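Side-chain contacts in delta-1-pyrroline-5-carboxylate dehydrogenase, mitochondrial (Mus musculus, PDB 4E3X), which probably catalyses the irreversible NAD+-dependent oxidation of L-glutamate gamma-semialdehyde to glutamate, the second step of mitochondrial proline breakdown: residues B[490-493]-B[494-498]; B[132-136]-B[137-141]; B[534-537]-B[538-541]; B[291-294]-B[295-299]. One frame throughout, in Å; residues are numbered along the deposited sequence. Where two conformers were deposited one is given.

Interaction 1. Residues B[490-493]-B[494-498]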
loop_
_atom_site.group_PDB
_atom_site.type_symbol
_atom_site.label_atom_id
_atom_site.label_comp_id
_atom_site.label_asym_id
_atom_site.label_seq_id
_atom_site.Cartn_x
_atom_site.Cartn_y
_atom_site.Cartn_z
ATOM N N VAL B 490 17.222 19.852 -19.657
ATOM C CA VAL B 490 16.943 19.176 -18.396
ATOM C C VAL B 490 15.442 19.046 -18.170
ATOM O O VAL B 490 14.964 17.993 -17.764
ATOM C CB VAL B 490 17.616 19.894 -17.211
ATOM C CG1 VAL B 490 17.113 19.347 -15.881
ATOM C CG2 VAL B 490 19.120 19.741 -17.304
ATOM N N GLN B 491 14.697 20.105 -18.458
ATOM C CA GLN B 491 13.248 20.070 -18.286
ATOM C C GLN B 491 12.615 19.036 -19.215
ATOM O O GLN B 491 11.735 18.277 -18.807
ATOM C CB GLN B 491 12.655 21.462 -18.524
ATOM C CG GLN B 491 13.016 22.452 -17.427
ATOM C CD GLN B 491 12.820 23.898 -17.844
ATOM O OE1 GLN B 491 12.227 24.186 -18.883
ATOM N NE2 GLN B 491 13.330 24.818 -17.033
ATOM N N GLU B 492 13.081 19.003 -20.460
ATOM C CA GLU B 492 12.594 18.044 -21.444
ATOM C C GLU B 492 12.913 16.607 -21.037
ATOM O O GLU B 492 12.043 15.732 -21.058
ATOM C CB GLU B 492 13.207 18.335 -22.818
ATOM C CG GLU B 492 12.736 17.389 -23.919
ATOM C CD GLU B 492 13.319 17.729 -25.284
ATOM O OE1 GLU B 492 14.249 18.557 -25.353
ATOM O OE2 GLU B 492 12.836 17.176 -26.290
ATOM N N ALA B 493 14.170 16.364 -20.682
ATOM C CA ALA B 493 14.612 15.029 -20.301
ATOM C C ALA B 493 13.873 14.555 -19.058
ATOM O O ALA B 493 13.501 13.388 -18.958
ATOM C CB ALA B 493 16.117 14.997 -20.078
ATOM N N THR B 494 13.658 15.468 -18.115
ATOM C CA THR B 494 12.934 15.145 -16.897
ATOM C C THR B 494 11.511 14.677 -17.208
ATOM O O THR B 494 11.061 13.657 -16.687
ATOM C CB THR B 494 12.938 16.334 -15.925
ATOM O OG1 THR B 494 14.293 16.626 -15.547
ATOM C CG2 THR B 494 12.124 16.023 -14.679
ATOM N N ARG B 495 10.819 15.391 -18.090
ATOM C CA ARG B 495 9.487 14.964 -18.504
ATOM C C ARG B 495 9.522 13.612 -19.228
ATOM O O ARG B 495 8.711 12.730 -18.947
ATOM C CB ARG B 495 8.816 16.017 -19.395
ATOM C CG ARG B 495 8.407 17.295 -18.673
ATOM C CD ARG B 495 7.607 18.221 -19.596
ATOM N NE ARG B 495 8.380 18.663 -20.758
ATOM C CZ ARG B 495 9.090 19.788 -20.802
ATOM N NH1 ARG B 495 9.126 20.592 -19.747
ATOM N NH2 ARG B 495 9.764 20.111 -21.899
ATOM N N MET B 496 10.464 13.445 -20.156
ATOM C CA MET B 496 10.528 12.224 -20.962
ATOM C C MET B 496 10.881 10.982 -20.150
ATOM O O MET B 496 10.459 9.877 -20.482
ATOM C CB MET B 496 11.525 12.386 -22.113
ATOM C CG MET B 496 11.110 13.426 -23.145
ATOM S SD MET B 496 12.248 13.555 -24.543
ATOM C CE MET B 496 11.976 11.985 -25.356
ATOM N N LEU B 497 11.659 11.170 -19.088
ATOM C CA LEU B 497 12.154 10.051 -18.295
ATOM C C LEU B 497 11.405 9.868 -16.980
ATOM O O LEU B 497 11.847 9.112 -16.105
ATOM C CB LEU B 497 13.658 10.227 -18.048
ATOM C CG LEU B 497 14.506 10.261 -19.322
ATOM C CD1 LEU B 497 15.942 10.646 -19.007
ATOM C CD2 LEU B 497 14.435 8.912 -20.044
ATOM N N ARG B 498 10.260 10.537 -16.863
ATOM C CA ARG B 498 9.449 10.542 -15.646
ATOM C C ARG B 498 9.234 9.160 -15.032
ATOM O O ARG B 498 9.276 9.010 -13.806
ATOM C CB ARG B 498 8.097 11.181 -15.951
ATOM C CG ARG B 498 7.156 11.325 -14.769
ATOM C CD ARG B 498 5.956 12.158 -15.224
ATOM N NE ARG B 498 4.943 12.386 -14.197
ATOM C CZ ARG B 498 4.926 13.442 -13.389
ATOM N NH1 ARG B 498 3.958 13.579 -12.495
ATOM N NH2 ARG B 498 5.889 14.353 -13.458
#

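Interaction 2. Residues B[132-136]-B[137-141]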
loop_
_atom_site.group_PDB
_atom_site.type_symbol
_atom_site.label_atom_id
_atom_site.label_comp_id
_atom_site.label_asym_id
_atom_site.label_seq_id
_atom_site.Cartn_x
_atom_site.Cartn_y
_atom_site.Cartn_z
ATOM N N ALA B 132 20.690 2.498 17.058
ATOM C CA ALA B 132 21.380 3.467 16.204
ATOM C C ALA B 132 22.564 4.107 16.921
ATOM O O ALA B 132 23.616 4.307 16.328
ATOM C CB ALA B 132 20.417 4.531 15.719
ATOM N N ASP B 133 22.385 4.425 18.196
ATOM C CA ASP B 133 23.443 5.029 18.992
ATOM C C ASP B 133 24.619 4.064 19.155
ATOM O O ASP B 133 25.784 4.464 19.061
ATOM C CB ASP B 133 22.876 5.448 20.354
ATOM C CG ASP B 133 23.890 6.162 21.225
ATOM O OD1 ASP B 133 24.047 7.393 21.072
ATOM O OD2 ASP B 133 24.506 5.501 22.084
ATOM N N MET B 134 24.315 2.787 19.375
ATOM C CA MET B 134 25.358 1.770 19.491
ATOM C C MET B 134 26.125 1.612 18.180
ATOM O O MET B 134 27.349 1.531 18.166
ATOM C CB MET B 134 24.746 0.436 19.908
ATOM C CG MET B 134 24.105 0.473 21.293
ATOM S SD MET B 134 23.047 -0.956 21.621
ATOM C CE MET B 134 24.282 -2.247 21.690
ATOM N N LEU B 135 25.394 1.569 17.072
ATOM C CA LEU B 135 25.999 1.461 15.747
ATOM C C LEU B 135 26.863 2.675 15.426
ATOM O O LEU B 135 27.903 2.540 14.786
ATOM C CB LEU B 135 24.916 1.298 14.682
ATOM C CG LEU B 135 24.218 -0.060 14.649
ATOM C CD1 LEU B 135 22.876 0.050 13.929
ATOM C CD2 LEU B 135 25.106 -1.101 13.982
ATOM N N SER B 136 26.429 3.858 15.861
ATOM C CA SER B 136 27.162 5.092 15.597
ATOM C C SER B 136 28.504 5.079 16.311
ATOM O O SER B 136 29.529 5.487 15.752
ATOM C CB SER B 136 26.339 6.305 16.044
ATOM O OG SER B 136 27.063 7.507 15.891
ATOM N N GLY B 137 28.491 4.613 17.555
ATOM C CA GLY B 137 29.655 4.693 18.414
ATOM C C GLY B 137 30.385 3.382 18.588
ATOM O O GLY B 137 31.190 3.005 17.738
ATOM N N PRO B 138 30.112 2.681 19.700
ATOM C CA PRO B 138 30.960 1.555 20.096
ATOM C C PRO B 138 30.931 0.362 19.148
ATOM O O PRO B 138 31.892 -0.403 19.145
ATOM C CB PRO B 138 30.405 1.166 21.473
ATOM C CG PRO B 138 28.986 1.676 21.474
ATOM C CD PRO B 138 29.060 2.963 20.693
ATOM N N ARG B 139 29.869 0.209 18.366
ATOM C CA ARG B 139 29.743 -0.957 17.489
ATOM C C ARG B 139 30.034 -0.644 16.025
ATOM O O ARG B 139 29.923 -1.525 15.173
ATOM C CB ARG B 139 28.360 -1.611 17.632
ATOM C CG ARG B 139 28.011 -1.999 19.062
ATOM C CD ARG B 139 28.886 -3.139 19.580
ATOM N NE ARG B 139 28.266 -4.451 19.398
ATOM C CZ ARG B 139 27.403 -4.992 20.254
ATOM N NH1 ARG B 139 26.887 -6.190 20.013
ATOM N NH2 ARG B 139 27.047 -4.336 21.353
ATOM N N ARG B 140 30.403 0.600 15.735
ATOM C CA ARG B 140 30.619 1.004 14.346
ATOM C C ARG B 140 31.709 0.172 13.683
ATOM O O ARG B 140 31.524 -0.351 12.586
ATOM C CB ARG B 140 30.973 2.495 14.244
ATOM C CG ARG B 140 30.651 3.089 12.868
ATOM C CD ARG B 140 31.329 4.443 12.669
ATOM N NE ARG B 140 30.762 5.218 11.566
ATOM C CZ ARG B 140 29.797 6.121 11.714
ATOM N NH1 ARG B 140 29.349 6.797 10.664
ATOM N NH2 ARG B 140 29.272 6.341 12.916
ATOM N N ALA B 141 32.856 0.058 14.341
ATOM C CA ALA B 141 33.986 -0.624 13.729
ATOM C C ALA B 141 33.651 -2.093 13.465
ATOM O O ALA B 141 34.001 -2.639 12.415
ATOM C CB ALA B 141 35.245 -0.478 14.591
#

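Interaction 3. Residues B[534-537]-B[538-541]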
loop_
_atom_site.group_PDB
_atom_site.type_symbol
_atom_site.label_atom_id
_atom_site.label_comp_id
_atom_site.label_asym_id
_atom_site.label_seq_id
_atom_site.Cartn_x
_atom_site.Cartn_y
_atom_site.Cartn_z
ATOM N N GLY B 534 11.829 7.184 3.028
ATOM C CA GLY B 534 10.874 8.274 3.118
ATOM C C GLY B 534 9.837 8.055 4.204
ATOM O O GLY B 534 9.808 7.007 4.849
ATOM N N PRO B 535 8.956 9.040 4.391
ATOM C CA PRO B 535 8.024 9.086 5.519
ATOM C C PRO B 535 6.813 8.162 5.375
ATOM O O PRO B 535 6.066 7.992 6.334
ATOM C CB PRO B 535 7.578 10.554 5.523
ATOM C CG PRO B 535 7.665 10.957 4.082
ATOM C CD PRO B 535 8.881 10.255 3.555
ATOM N N HIS B 536 6.616 7.572 4.204
ATOM C CA HIS B 536 5.407 6.790 3.956
ATOM C C HIS B 536 5.612 5.282 4.018
ATOM O O HIS B 536 4.647 4.521 4.095
ATOM C CB HIS B 536 4.815 7.173 2.602
ATOM C CG HIS B 536 4.524 8.631 2.472
ATOM N ND1 HIS B 536 5.069 9.412 1.478
ATOM C CD2 HIS B 536 3.754 9.455 3.221
ATOM C CE1 HIS B 536 4.648 10.655 1.619
ATOM N NE2 HIS B 536 3.848 10.709 2.669
ATOM N N TYR B 537 6.867 4.851 3.962
ATOM C CA TYR B 537 7.189 3.423 3.962
ATOM C C TYR B 537 6.538 2.668 5.118
ATOM O O TYR B 537 5.999 1.574 4.919
ATOM C CB TYR B 537 8.699 3.271 4.029
ATOM C CG TYR B 537 9.226 1.857 4.004
ATOM C CD1 TYR B 537 9.089 1.065 2.869
ATOM C CD2 TYR B 537 9.909 1.333 5.094
ATOM C CE1 TYR B 537 9.604 -0.217 2.827
ATOM C CE2 TYR B 537 10.428 0.048 5.065
ATOM C CZ TYR B 537 10.279 -0.720 3.925
ATOM O OH TYR B 537 10.809 -1.993 3.886
ATOM N N ILE B 538 6.573 3.249 6.314
ATOM C CA ILE B 538 6.044 2.574 7.497
ATOM C C ILE B 538 4.544 2.304 7.395
ATOM O O ILE B 538 4.031 1.406 8.064
ATOM C CB ILE B 538 6.338 3.337 8.808
ATOM C CG1 ILE B 538 5.891 4.796 8.689
ATOM C CG2 ILE B 538 7.812 3.212 9.189
ATOM C CD1 ILE B 538 5.898 5.532 10.006
ATOM N N LEU B 539 3.851 3.050 6.537
ATOM C CA LEU B 539 2.409 2.867 6.372
ATOM C C LEU B 539 2.046 1.498 5.798
ATOM O O LEU B 539 0.922 1.025 5.980
ATOM C CB LEU B 539 1.799 3.983 5.524
ATOM C CG LEU B 539 1.803 5.341 6.218
ATOM C CD1 LEU B 539 1.519 6.453 5.230
ATOM C CD2 LEU B 539 0.781 5.340 7.344
ATOM N N ARG B 540 2.976 0.864 5.089
ATOM C CA ARG B 540 2.695 -0.485 4.603
ATOM C C ARG B 540 2.599 -1.498 5.745
ATOM O O ARG B 540 2.032 -2.582 5.572
ATOM C CB ARG B 540 3.757 -0.951 3.608
ATOM C CG ARG B 540 3.789 -0.179 2.279
ATOM C CD ARG B 540 2.429 -0.163 1.533
ATOM N NE ARG B 540 2.048 -1.463 0.962
ATOM C CZ ARG B 540 0.823 -1.993 1.017
ATOM N NH1 ARG B 540 -0.157 -1.364 1.652
ATOM N NH2 ARG B 540 0.578 -3.171 0.450
ATOM N N TRP B 541 3.144 -1.154 6.916
ATOM C CA TRP B 541 3.257 -2.117 8.018
ATOM C C TRP B 541 2.305 -1.827 9.174
ATOM O O TRP B 541 2.429 -2.410 10.246
ATOM C CB TRP B 541 4.721 -2.252 8.483
ATOM C CG TRP B 541 5.608 -2.429 7.298
ATOM C CD1 TRP B 541 6.535 -1.546 6.826
ATOM C CD2 TRP B 541 5.584 -3.521 6.370
ATOM N NE1 TRP B 541 7.103 -2.025 5.668
ATOM C CE2 TRP B 541 6.539 -3.240 5.370
ATOM C CE3 TRP B 541 4.852 -4.715 6.290
ATOM C CZ2 TRP B 541 6.774 -4.099 4.300
ATOM C CZ3 TRP B 541 5.095 -5.570 5.235
ATOM C CH2 TRP B 541 6.056 -5.263 4.257
HETATM O O HOH W 1 8.700 5.410 6.809
#

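Interaction 4. Residues B[291-294]-B[295-299]. With PRO (proline), chain C.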
loop_
_atom_site.group_PDB
_atom_site.type_symbol
_atom_site.label_atom_id
_atom_site.label_comp_id
_atom_site.label_asym_id
_atom_site.label_seq_id
_atom_site.Cartn_x
_atom_site.Cartn_y
_atom_site.Cartn_z
ATOM N N PHE B 291 10.501 -12.687 -6.324
ATOM C CA PHE B 291 9.371 -11.895 -5.850
ATOM C C PHE B 291 8.068 -12.356 -6.512
ATOM O O PHE B 291 7.046 -12.526 -5.847
ATOM C CB PHE B 291 9.615 -10.397 -6.073
ATOM C CG PHE B 291 8.553 -9.518 -5.480
ATOM C CD1 PHE B 291 8.279 -9.552 -4.118
ATOM C CD2 PHE B 291 7.820 -8.654 -6.283
ATOM C CE1 PHE B 291 7.293 -8.745 -3.572
ATOM C CE2 PHE B 291 6.838 -7.848 -5.744
ATOM C CZ PHE B 291 6.567 -7.896 -4.393
ATOM N N LYS B 292 8.110 -12.571 -7.821
ATOM C CA LYS B 292 6.927 -13.059 -8.522
ATOM C C LYS B 292 6.478 -14.421 -8.000
ATOM O O LYS B 292 5.284 -14.676 -7.863
ATOM C CB LYS B 292 7.190 -13.151 -10.022
ATOM C CG LYS B 292 7.315 -11.794 -10.705
ATOM C CD LYS B 292 7.153 -11.881 -12.225
ATOM C CE LYS B 292 7.998 -12.970 -12.824
ATOM N NZ LYS B 292 8.000 -12.891 -14.313
ATOM N N HIS B 293 7.440 -15.295 -7.719
ATOM C CA HIS B 293 7.127 -16.622 -7.208
ATOM C C HIS B 293 6.403 -16.524 -5.862
ATOM O O HIS B 293 5.378 -17.171 -5.649
ATOM C CB HIS B 293 8.415 -17.433 -7.067
ATOM C CG HIS B 293 8.210 -18.805 -6.514
ATOM N ND1 HIS B 293 7.509 -19.778 -7.191
ATOM C CD2 HIS B 293 8.611 -19.368 -5.350
ATOM C CE1 HIS B 293 7.494 -20.886 -6.470
ATOM N NE2 HIS B 293 8.162 -20.666 -5.353
ATOM N N LEU B 294 6.928 -15.695 -4.964
ATOM C CA LEU B 294 6.275 -15.484 -3.669
ATOM C C LEU B 294 4.863 -14.919 -3.835
ATOM O O LEU B 294 3.927 -15.333 -3.144
ATOM C CB LEU B 294 7.123 -14.564 -2.791
ATOM C CG LEU B 294 8.436 -15.180 -2.315
ATOM C CD1 LEU B 294 9.368 -14.097 -1.816
ATOM C CD2 LEU B 294 8.195 -16.231 -1.230
ATOM N N TRP B 295 4.716 -13.968 -4.749
ATOM C CA TRP B 295 3.418 -13.383 -5.044
ATOM C C TRP B 295 2.431 -14.461 -5.489
ATOM O O TRP B 295 1.276 -14.483 -5.046
ATOM C CB TRP B 295 3.613 -12.310 -6.110
ATOM C CG TRP B 295 2.420 -11.484 -6.506
ATOM C CD1 TRP B 295 1.227 -11.925 -7.013
ATOM C CD2 TRP B 295 2.362 -10.058 -6.523
ATOM N NE1 TRP B 295 0.420 -10.851 -7.318
ATOM C CE2 TRP B 295 1.091 -9.695 -7.024
ATOM C CE3 TRP B 295 3.257 -9.048 -6.153
ATOM C CZ2 TRP B 295 0.697 -8.363 -7.161
ATOM C CZ3 TRP B 295 2.864 -7.730 -6.282
ATOM C CH2 TRP B 295 1.592 -7.399 -6.787
ATOM N N ARG B 296 2.880 -15.358 -6.356
ATOM C CA ARG B 296 2.035 -16.439 -6.850
ATOM C C ARG B 296 1.723 -17.485 -5.768
ATOM O O ARG B 296 0.639 -18.060 -5.742
ATOM C CB ARG B 296 2.661 -17.077 -8.100
ATOM C CG ARG B 296 2.575 -16.178 -9.355
ATOM C CD ARG B 296 3.263 -16.797 -10.577
ATOM N NE ARG B 296 2.727 -16.296 -11.848
ATOM C CZ ARG B 296 3.437 -15.696 -12.806
ATOM N NH1 ARG B 296 4.736 -15.493 -12.664
ATOM N NH2 ARG B 296 2.836 -15.292 -13.920
ATOM N N GLN B 297 2.678 -17.730 -4.875
ATOM C CA GLN B 297 2.409 -18.640 -3.763
ATOM C C GLN B 297 1.332 -18.089 -2.834
ATOM O O GLN B 297 0.460 -18.821 -2.367
ATOM C CB GLN B 297 3.677 -18.931 -2.971
ATOM C CG GLN B 297 4.632 -19.832 -3.729
ATOM C CD GLN B 297 5.804 -20.290 -2.888
ATOM O OE1 GLN B 297 6.567 -19.472 -2.382
ATOM N NE2 GLN B 297 5.954 -21.604 -2.739
ATOM N N VAL B 298 1.379 -16.789 -2.575
ATOM C CA VAL B 298 0.341 -16.171 -1.765
ATOM C C VAL B 298 -1.020 -16.266 -2.465
ATOM O O VAL B 298 -2.025 -16.613 -1.849
ATOM C CB VAL B 298 0.696 -14.715 -1.442
ATOM C CG1 VAL B 298 -0.512 -13.984 -0.876
ATOM C CG2 VAL B 298 1.862 -14.675 -0.461
ATOM N N ALA B 299 -1.051 -16.002 -3.766
ATOM C CA ALA B 299 -2.302 -16.105 -4.504
ATOM C C ALA B 299 -2.858 -17.533 -4.474
ATOM O O ALA B 299 -4.058 -17.733 -4.286
ATOM C CB ALA B 299 -2.118 -15.643 -5.917
HETATM N N PRO C . 5.703 -8.228 -14.791
HETATM C CA PRO C . 7.073 -7.887 -15.188
HETATM C C PRO C . 7.922 -9.140 -15.252
HETATM O O PRO C . 7.432 -10.209 -14.890
HETATM C CB PRO C . 7.554 -6.987 -14.045
HETATM C CG PRO C . 6.303 -6.524 -13.354
HETATM C CD PRO C . 5.371 -7.678 -13.465
HETATM O OXT PRO C . 9.085 -9.111 -15.666
#

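Interaction 1. Residues B[490-493]-B[494-498]
Two donors of Thr494 converge on the carbonyl oxygen of Val490, one turn back in the helix. The backbone bond from Thr494 N to Val490 O is 2.9 Å long, and the hydroxyl bond from Thr494 OG1 to the same oxygen is shorter, at 2.7 Å. They arrive from opposite faces of the carbonyl plane, the hydroxyl standing 36° out of it, so the oxygen is gripped twice and the hydroxyl finds its acceptor within the helix. With OG1 placed beside its own backbone N (chi1 -62°), the threonine can fold back in this way. Further i to i+4 bonds join Arg495 N to Gln491 O and Met496 N to Glu492 O; Leu497 N to Ala493 O closes the i to i+4 series, Leu497 being the first residue to leave helical geometry.

Among the side chains, Arg495 bends at chi3 (-62°) and lays one face of its guanidinium over the backbone, with Gln491 O above the centre of the group. Its NH2 lies 3.5 Å from Glu492 CA, while the Glu492 carboxylate turns elsewhere, its OE1 hydrogen-bonded to Tyr463 OH. Apolar contact runs alongside: Glu492 CG meets Met496 SD, but Met496 was modelled in two conformers, so this contact is less certain.

Helix 487-496 is the crossover of the beta-alpha-beta unit between strands 476-483 and 503-506. Ala493 and Leu497 rest on Val482, Thr494 and Leu497 on Phe504, Met496 on helix 463-472, and Val490 and Gln491 on Met21 of the second subunit.

Interaction 2. Residues B[132-136]-B[137-141]
Met134 O accepts a hydrogen bond from Arg139 N at 2.9 Å, as helix 121-136 ends and the chain turns at Gly137, the first residue to leave helical geometry. This is a tight junction between two consecutive helices: a type I beta turn from Gly137 to Arg140 leads into helix 140-151. Gly137 N makes the last i to i+4 bond, to Asp133 O (3.1 Å), and also a weak i to i+3 bond to Met134 O.

Pro138 lies against the helix end, its CD 3.4 Å from Met134 O. Met134 and Arg139 run side by side; bends at chi2 (-68°) and chi3 fold the arginine along the methionine, bringing NH2 to 3.5 Å from Met134 CE. The Arg139 guanidinium is held by salt bridges to Glu251 and Glu142, and, like Met134, Arg139 packs on Ile248 of helix 239-251.

Arg140 instead reaches back in an extended chain and forms salt bridges through NH1 with Glu159 and through NH2 with Glu35, the latter also hydrogen-bonded to Ser136 OG. These carboxylates probably stabilise its positive charge. Arg140 NH2 gives a 3.0 Å bond to Ser136 O, which lies in the guanidinium plane, and the nitrogen meets that oxygen on a lone pair.

Interaction 3. Residues B[534-537]-B[538-541]
The indole edge of Trp541 points at one face of the Tyr537 ring in a T-shaped (edge-to-face) pair. The phenol and five-membered ring centroids are 5.2 Å apart, and the planes stand at 76° to each other. NE1 leads, 3.8 Å above the phenol plane and offset toward its rim; the nearest ring atom is Tyr537 CZ, 3.9 Å from Trp541 NE1. Arg540 CB lies over a face of the indole. The His536 imidazole has Pro535 CG over one face, while Leu539 CD1 approaches its edge, 4.2 Å from His536 CD2.

Tyr537 sends its ring away from its own backbone N (chi1 -179°), toward helix 213-225, where it packs on Leu219 and Ala222, and its hydroxyl is hydrogen-bonded to Asn283. Its side chain lies about 8 Å from that of the proton acceptor Glu314. The backbone beneath is a 3-10 turn: Leu539 N binds His536 O at 3.0 Å and Arg540 N binds Tyr537 O at 3.1 Å, both donors standing well above the carbonyl planes. A water accepts from Ile538 N and lies within hydrogen-bonding distance of Gly534 O.

This turn leads into strand 542-550 and lies at the dimer interface, Leu539 and Arg540 each packing on their counterparts in the second subunit. Replacing Tyr537 with an alanine would probably open a gap beneath the indole edge and leave Asn283 without its hydroxyl partner. Trp541 NE1 is buried without a conventional acceptor, so the pi cloud of Tyr537 is likely to offer its N-H some electrostatic compensation.

Interaction 4. Residues B[291-294]-B[295-299]
Lys292 NZ donates a 2.8 Å hydrogen bond to the carboxylate oxygen O of a bound proline and also forms a salt bridge with Asp303 of the second subunit. A bend at chi3 (-49°) turns the amine toward the ligand, whose carboxylate is also approached by Lys292 CD, 3.2 Å from proline O. In one of its two modelled conformers, Arg296 runs alongside Lys292 in the same direction; the shared Asp303 probably offsets the two like charges.

One turn apart, Phe291 and Trp295 meet obliquely, their planes at 83°. Phe291 CE2 comes to 3.8 Å from Trp295 CE3, at the edge of the indole, and both side chains pack on Leu311. Helix 288-300, which carries them, is the crossover of a beta-alpha-beta unit in the Rossmann-like NAD-binding domain, linking parallel strands 279-285 and 310-314. Regular i to i+4 bonds, such as Gln297 N to His293 O at 2.9 Å, run through it.

Gln297 lays its CG over one face of the His293 ring in a CH-pi contact, 4.2 Å from CG to the ring centroid, and the amide continues past NE2 of the imidazole with its plane 31° from that of the ring. An alanine in place of Gln297 would probably uncover this face of His293 and deprive Asp271 of the amide NE2 that it accepts from. Leu294 CD2 also touches the amide, 3.8 Å from Gln297 OE1.

How the interactions relate
All four contacts are local and partly buried, but interaction 2 has the most exposed residues, three, and interaction 3 has none. Interactions 1 and 4 lie within crossover helices of separate beta-alpha-beta units, with apolar sides against their sheets; interaction 2 joins two helices and interaction 3 is a 3-10 turn before a strand. Interactions 1, 3 and 4 touch the second subunit, whereas interaction 2 touches no other protein chain and relies on salt bridges within its own. Interaction 3, nearest the chain's centre, sets an indole N-H over a phenol; interaction 4 has an oblique aromatic pair too, but adds charges shared with a ligand and the partner subunit. These two approach most closely, nearest atoms about 8 Å apart.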